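Local coordinates for protein putative short-chain dehydrogenase/reductase (Burkholderia xenovorans, PDB 5JY1) that binds NAD and is probably an oxidoreductase of the short-chain dehydrogenase/reductase family, perhaps a 3-oxoacyl-[acyl-carrier-protein] reductase, at residues 119-131 / 167-179. Residues are numbered along the deposited sequence; the frame is centred on the assembly and turned at random.
With NAD (nicotinamide-adenine-dinucleotide), chain E.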
# COMPACT_ATOMS: atom_id res chain seq x y z
N THR A 119 -2.53 -17.70 18.80
CA THR A 119 -3.03 -16.60 17.98
C THR A 119 -3.26 -17.03 16.54
O THR A 119 -4.26 -16.65 15.93
CB THR A 119 -2.07 -15.41 18.05
OG1 THR A 119 -2.02 -14.93 19.41
CG2 THR A 119 -2.56 -14.29 17.17
N LEU A 120 -2.36 -17.85 15.98
CA LEU A 120 -2.60 -18.40 14.65
C LEU A 120 -3.87 -19.24 14.62
O LEU A 120 -4.64 -19.19 13.65
CB LEU A 120 -1.39 -19.23 14.19
CG LEU A 120 -0.14 -18.45 13.79
CD1 LEU A 120 1.01 -19.43 13.59
CD2 LEU A 120 -0.35 -17.62 12.52
N THR A 121 -4.14 -20.00 15.69
CA THR A 121 -5.34 -20.83 15.72
C THR A 121 -6.61 -19.98 15.79
O THR A 121 -7.53 -20.18 15.00
CB THR A 121 -5.30 -21.80 16.91
OG1 THR A 121 -4.14 -22.64 16.81
CG2 THR A 121 -6.56 -22.67 16.93
N THR A 122 -6.67 -19.03 16.73
CA THR A 122 -7.92 -18.32 16.97
C THR A 122 -8.21 -17.28 15.89
O THR A 122 -9.38 -16.96 15.64
CB THR A 122 -7.93 -17.63 18.34
OG1 THR A 122 -6.91 -16.63 18.39
CG2 THR A 122 -7.70 -18.64 19.45
N SER A 123 -7.18 -16.74 15.25
CA SER A 123 -7.38 -15.81 14.15
C SER A 123 -7.31 -16.51 12.80
O SER A 123 -8.32 -16.59 12.08
CB SER A 123 -6.36 -14.67 14.23
OG SER A 123 -6.58 -13.88 15.39
N LEU A 124 -6.16 -17.08 12.46
CA LEU A 124 -5.94 -17.49 11.08
C LEU A 124 -6.66 -18.80 10.76
O LEU A 124 -7.42 -18.87 9.80
CB LEU A 124 -4.44 -17.61 10.79
CG LEU A 124 -4.06 -17.88 9.34
CD1 LEU A 124 -4.67 -16.83 8.42
CD2 LEU A 124 -2.53 -17.90 9.20
N TRP A 125 -6.41 -19.85 11.55
CA TRP A 125 -7.06 -21.13 11.28
C TRP A 125 -8.58 -21.02 11.39
O TRP A 125 -9.31 -21.57 10.56
CB TRP A 125 -6.54 -22.19 12.25
CG TRP A 125 -5.20 -22.74 11.84
CD1 TRP A 125 -3.97 -22.39 12.34
CD2 TRP A 125 -4.96 -23.74 10.84
NE1 TRP A 125 -2.98 -23.12 11.70
CE2 TRP A 125 -3.57 -23.95 10.78
CE3 TRP A 125 -5.80 -24.48 9.99
CZ2 TRP A 125 -2.99 -24.89 9.92
CZ3 TRP A 125 -5.23 -25.39 9.13
CH2 TRP A 125 -3.83 -25.59 9.10
N ALA A 126 -9.06 -20.30 12.40
CA ALA A 126 -10.50 -20.10 12.53
C ALA A 126 -11.10 -19.50 11.26
O ALA A 126 -12.17 -19.92 10.82
CB ALA A 126 -10.80 -19.20 13.73
N THR A 127 -10.44 -18.49 10.69
CA THR A 127 -10.92 -17.87 9.47
C THR A 127 -10.85 -18.84 8.30
O THR A 127 -11.81 -18.97 7.53
CB THR A 127 -10.09 -16.61 9.18
OG1 THR A 127 -10.32 -15.64 10.21
CG2 THR A 127 -10.45 -16.00 7.84
N TRP A 128 -9.72 -19.53 8.15
CA TRP A 128 -9.56 -20.56 7.12
C TRP A 128 -10.66 -21.61 7.17
O TRP A 128 -11.28 -21.92 6.14
CB TRP A 128 -8.17 -21.20 7.30
CG TRP A 128 -7.82 -22.45 6.51
CD1 TRP A 128 -8.01 -23.75 6.90
CD2 TRP A 128 -7.10 -22.51 5.27
NE1 TRP A 128 -7.50 -24.61 5.95
CE2 TRP A 128 -6.93 -23.87 4.94
CE3 TRP A 128 -6.58 -21.54 4.40
CZ2 TRP A 128 -6.28 -24.28 3.78
CZ3 TRP A 128 -5.95 -21.95 3.25
CH2 TRP A 128 -5.80 -23.30 2.95
N TRP A 129 -10.91 -22.18 8.35
CA TRP A 129 -11.91 -23.24 8.47
C TRP A 129 -13.31 -22.70 8.16
O TRP A 129 -14.10 -23.36 7.48
CB TRP A 129 -11.89 -23.83 9.87
CG TRP A 129 -10.72 -24.71 10.16
CD1 TRP A 129 -10.10 -25.57 9.29
CD2 TRP A 129 -10.02 -24.82 11.40
NE1 TRP A 129 -9.06 -26.21 9.93
CE2 TRP A 129 -8.99 -25.77 11.23
CE3 TRP A 129 -10.16 -24.20 12.65
CZ2 TRP A 129 -8.11 -26.11 12.25
CZ3 TRP A 129 -9.28 -24.55 13.67
CH2 TRP A 129 -8.27 -25.50 13.46
N ALA A 130 -13.63 -21.51 8.67
CA ALA A 130 -14.97 -20.99 8.46
C ALA A 130 -15.19 -20.61 7.00
O ALA A 130 -16.27 -20.86 6.45
CB ALA A 130 -15.22 -19.80 9.38
N MET A 131 -14.18 -20.00 6.36
CA MET A 131 -14.31 -19.66 4.94
C MET A 131 -14.56 -20.90 4.09
O MET A 131 -15.44 -20.90 3.22
CB MET A 131 -13.05 -18.94 4.45
CG MET A 131 -12.94 -17.55 5.00
SD MET A 131 -11.40 -16.73 4.55
CE MET A 131 -11.48 -16.78 2.79
N ALA A 167 -0.39 -13.02 12.67
CA ALA A 167 -1.58 -13.78 12.29
C ALA A 167 -2.55 -12.93 11.49
O ALA A 167 -3.10 -13.39 10.48
CB ALA A 167 -2.26 -14.34 13.54
N LYS A 168 -2.77 -11.68 11.91
CA LYS A 168 -3.71 -10.81 11.20
C LYS A 168 -3.17 -10.40 9.83
O LYS A 168 -3.95 -10.19 8.89
CB LYS A 168 -4.05 -9.59 12.05
CG LYS A 168 -4.87 -9.88 13.32
CD LYS A 168 -6.25 -10.44 12.97
CE LYS A 168 -7.22 -10.26 14.14
NZ LYS A 168 -8.62 -10.65 13.77
N ALA A 169 -1.84 -10.31 9.68
CA ALA A 169 -1.29 -10.12 8.34
C ALA A 169 -1.60 -11.32 7.45
O ALA A 169 -1.96 -11.16 6.28
CB ALA A 169 0.23 -9.88 8.42
N GLY A 170 -1.47 -12.54 7.99
CA GLY A 170 -1.88 -13.72 7.25
C GLY A 170 -3.32 -13.65 6.77
O GLY A 170 -3.64 -14.08 5.66
N ILE A 171 -4.20 -13.09 7.60
CA ILE A 171 -5.61 -12.94 7.23
C ILE A 171 -5.75 -12.13 5.95
O ILE A 171 -6.59 -12.43 5.09
CB ILE A 171 -6.40 -12.28 8.38
CG1 ILE A 171 -6.45 -13.20 9.60
CG2 ILE A 171 -7.81 -11.92 7.93
CD1 ILE A 171 -7.33 -14.41 9.40
N VAL A 172 -4.93 -11.09 5.79
CA VAL A 172 -4.99 -10.28 4.57
C VAL A 172 -4.59 -11.11 3.35
O VAL A 172 -5.24 -11.03 2.30
CB VAL A 172 -4.12 -9.02 4.71
CG1 VAL A 172 -4.11 -8.24 3.40
CG2 VAL A 172 -4.63 -8.15 5.85
N GLY A 173 -3.53 -11.91 3.47
CA GLY A 173 -3.15 -12.76 2.35
C GLY A 173 -4.23 -13.76 2.00
O GLY A 173 -4.50 -14.01 0.82
N LEU A 174 -4.89 -14.34 3.01
CA LEU A 174 -5.96 -15.29 2.77
C LEU A 174 -7.17 -14.61 2.13
O LEU A 174 -7.80 -15.17 1.22
CB LEU A 174 -6.35 -15.96 4.09
CG LEU A 174 -7.51 -16.97 4.06
CD1 LEU A 174 -7.24 -18.06 3.02
CD2 LEU A 174 -7.71 -17.56 5.45
N THR A 175 -7.48 -13.39 2.58
CA THR A 175 -8.57 -12.61 2.01
C THR A 175 -8.36 -12.37 0.52
O THR A 175 -9.25 -12.60 -0.30
CB THR A 175 -8.68 -11.27 2.75
OG1 THR A 175 -8.96 -11.50 4.14
CG2 THR A 175 -9.77 -10.37 2.13
N ARG A 176 -7.17 -11.89 0.15
CA ARG A 176 -6.88 -11.66 -1.26
C ARG A 176 -6.95 -12.95 -2.07
O ARG A 176 -7.42 -12.94 -3.21
CB ARG A 176 -5.51 -10.99 -1.40
CG ARG A 176 -5.45 -9.63 -0.73
CD ARG A 176 -4.03 -9.07 -0.81
NE ARG A 176 -3.90 -7.75 -0.21
CZ ARG A 176 -2.78 -7.31 0.34
NH1 ARG A 176 -1.70 -8.09 0.38
NH2 ARG A 176 -2.73 -6.09 0.88
N SER A 177 -6.46 -14.07 -1.52
CA SER A 177 -6.47 -15.33 -2.27
C SER A 177 -7.88 -15.76 -2.58
O SER A 177 -8.20 -16.16 -3.71
CB SER A 177 -5.76 -16.43 -1.47
OG SER A 177 -4.44 -16.07 -1.11
N ALA A 178 -8.75 -15.73 -1.58
CA ALA A 178 -10.12 -16.17 -1.79
C ALA A 178 -10.89 -15.19 -2.67
O ALA A 178 -11.71 -15.60 -3.49
CB ALA A 178 -10.83 -16.35 -0.46
N ALA A 179 -10.62 -13.89 -2.52
CA ALA A 179 -11.25 -12.93 -3.42
C ALA A 179 -10.88 -13.21 -4.87
O ALA A 179 -11.75 -13.23 -5.75
CB ALA A 179 -10.83 -11.50 -3.04
PA NAD E . -13.68 -8.72 22.02
O1A NAD E . -12.58 -9.22 22.90
O2A NAD E . -14.46 -7.56 22.64
O5B NAD E . -14.74 -9.95 21.62
C5B NAD E . -14.16 -11.15 21.25
C4B NAD E . -15.31 -12.22 21.10
O4B NAD E . -14.80 -13.32 20.65
C3B NAD E . -15.87 -12.56 22.53
O3B NAD E . -17.26 -12.53 22.52
C2B NAD E . -15.33 -13.94 22.79
O2B NAD E . -16.16 -14.67 23.81
C1B NAD E . -15.38 -14.48 21.59
N9A NAD E . -14.51 -15.64 21.49
C8A NAD E . -13.30 -15.76 22.05
N7A NAD E . -12.83 -16.95 21.73
C5A NAD E . -13.74 -17.57 20.98
C6A NAD E . -13.74 -18.84 20.41
N6A NAD E . -12.82 -19.96 20.36
N1A NAD E . -14.78 -19.24 19.70
C2A NAD E . -15.86 -18.40 19.53
N3A NAD E . -15.87 -17.16 20.09
C4A NAD E . -14.78 -16.76 20.83
O3 NAD E . -13.02 -8.25 20.59
PN NAD E . -13.22 -6.86 19.76
O1N NAD E . -12.42 -5.76 20.43
O2N NAD E . -14.70 -6.43 19.65
O5D NAD E . -12.56 -7.12 18.26
C5D NAD E . -13.27 -7.92 17.32
C4D NAD E . -12.43 -8.08 16.02
O4D NAD E . -11.96 -6.90 15.62
C3D NAD E . -11.20 -8.95 16.33
O3D NAD E . -10.88 -9.73 15.28
C2D NAD E . -10.09 -7.89 16.57
O2D NAD E . -8.78 -8.57 16.38
C1D NAD E . -10.35 -6.97 15.67
N1N NAD E . -9.85 -5.66 16.04
C2N NAD E . -10.50 -4.90 16.96
C3N NAD E . -10.01 -3.64 17.32
C7N NAD E . -10.73 -2.79 18.35
O7N NAD E . -10.41 -1.62 18.52
N7N NAD E . -11.77 -3.33 19.12
C4N NAD E . -8.87 -3.17 16.74
C5N NAD E . -8.22 -3.91 15.82
C6N NAD E . -8.71 -5.18 15.46
O HOH W 1 -8.80 -12.49 15.97
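The helical segments 119-131 and 167-179 run nearly parallel (14°), their axes approaching to 8.5 Å and their CA atoms coming nearest at Leu-120 and Ala-167. There the CB of Ala-167 meets Thr-119 CG2 at 3.6 Å and also touches Leu-120 CD2. Further along, two leucines interlock as knobs into holes. Leu-124, whose CG stands anti to the backbone N (chi1 -173°), lays CD1 against the bare backbone of Gly-170, among Ala-167, Ile-171 and Leu-174. Leu-174 answers in the reverse direction, entering between Leu-124, Thr-127, Trp-128 and Met-131; its CD1 lies near the plane of the Trp-128 indole, 3.8 Å from the edge atom CE3. Both helices cover one face of the parallel Rossmann sheet, as in other short-chain dehydrogenases/reductases, and their outer sides meet a second subunit, where Asp-113 accepts a hydrogen bond from Trp-128 NE1. On the sheet side, in one of its two modelled conformers, Ile-171 packs CD1 against Thr-127, whose OG1 is bonded to Ser-123 O at 2.9 Å; Thr-127 N reaches that oxygen from the opposite face of the carbonyl plane. Toward the cofactor, one water links Ser-123 OG to Lys-168 NZ, which also donates to NAD O3D at 2.9 Å and to Phe-149 O.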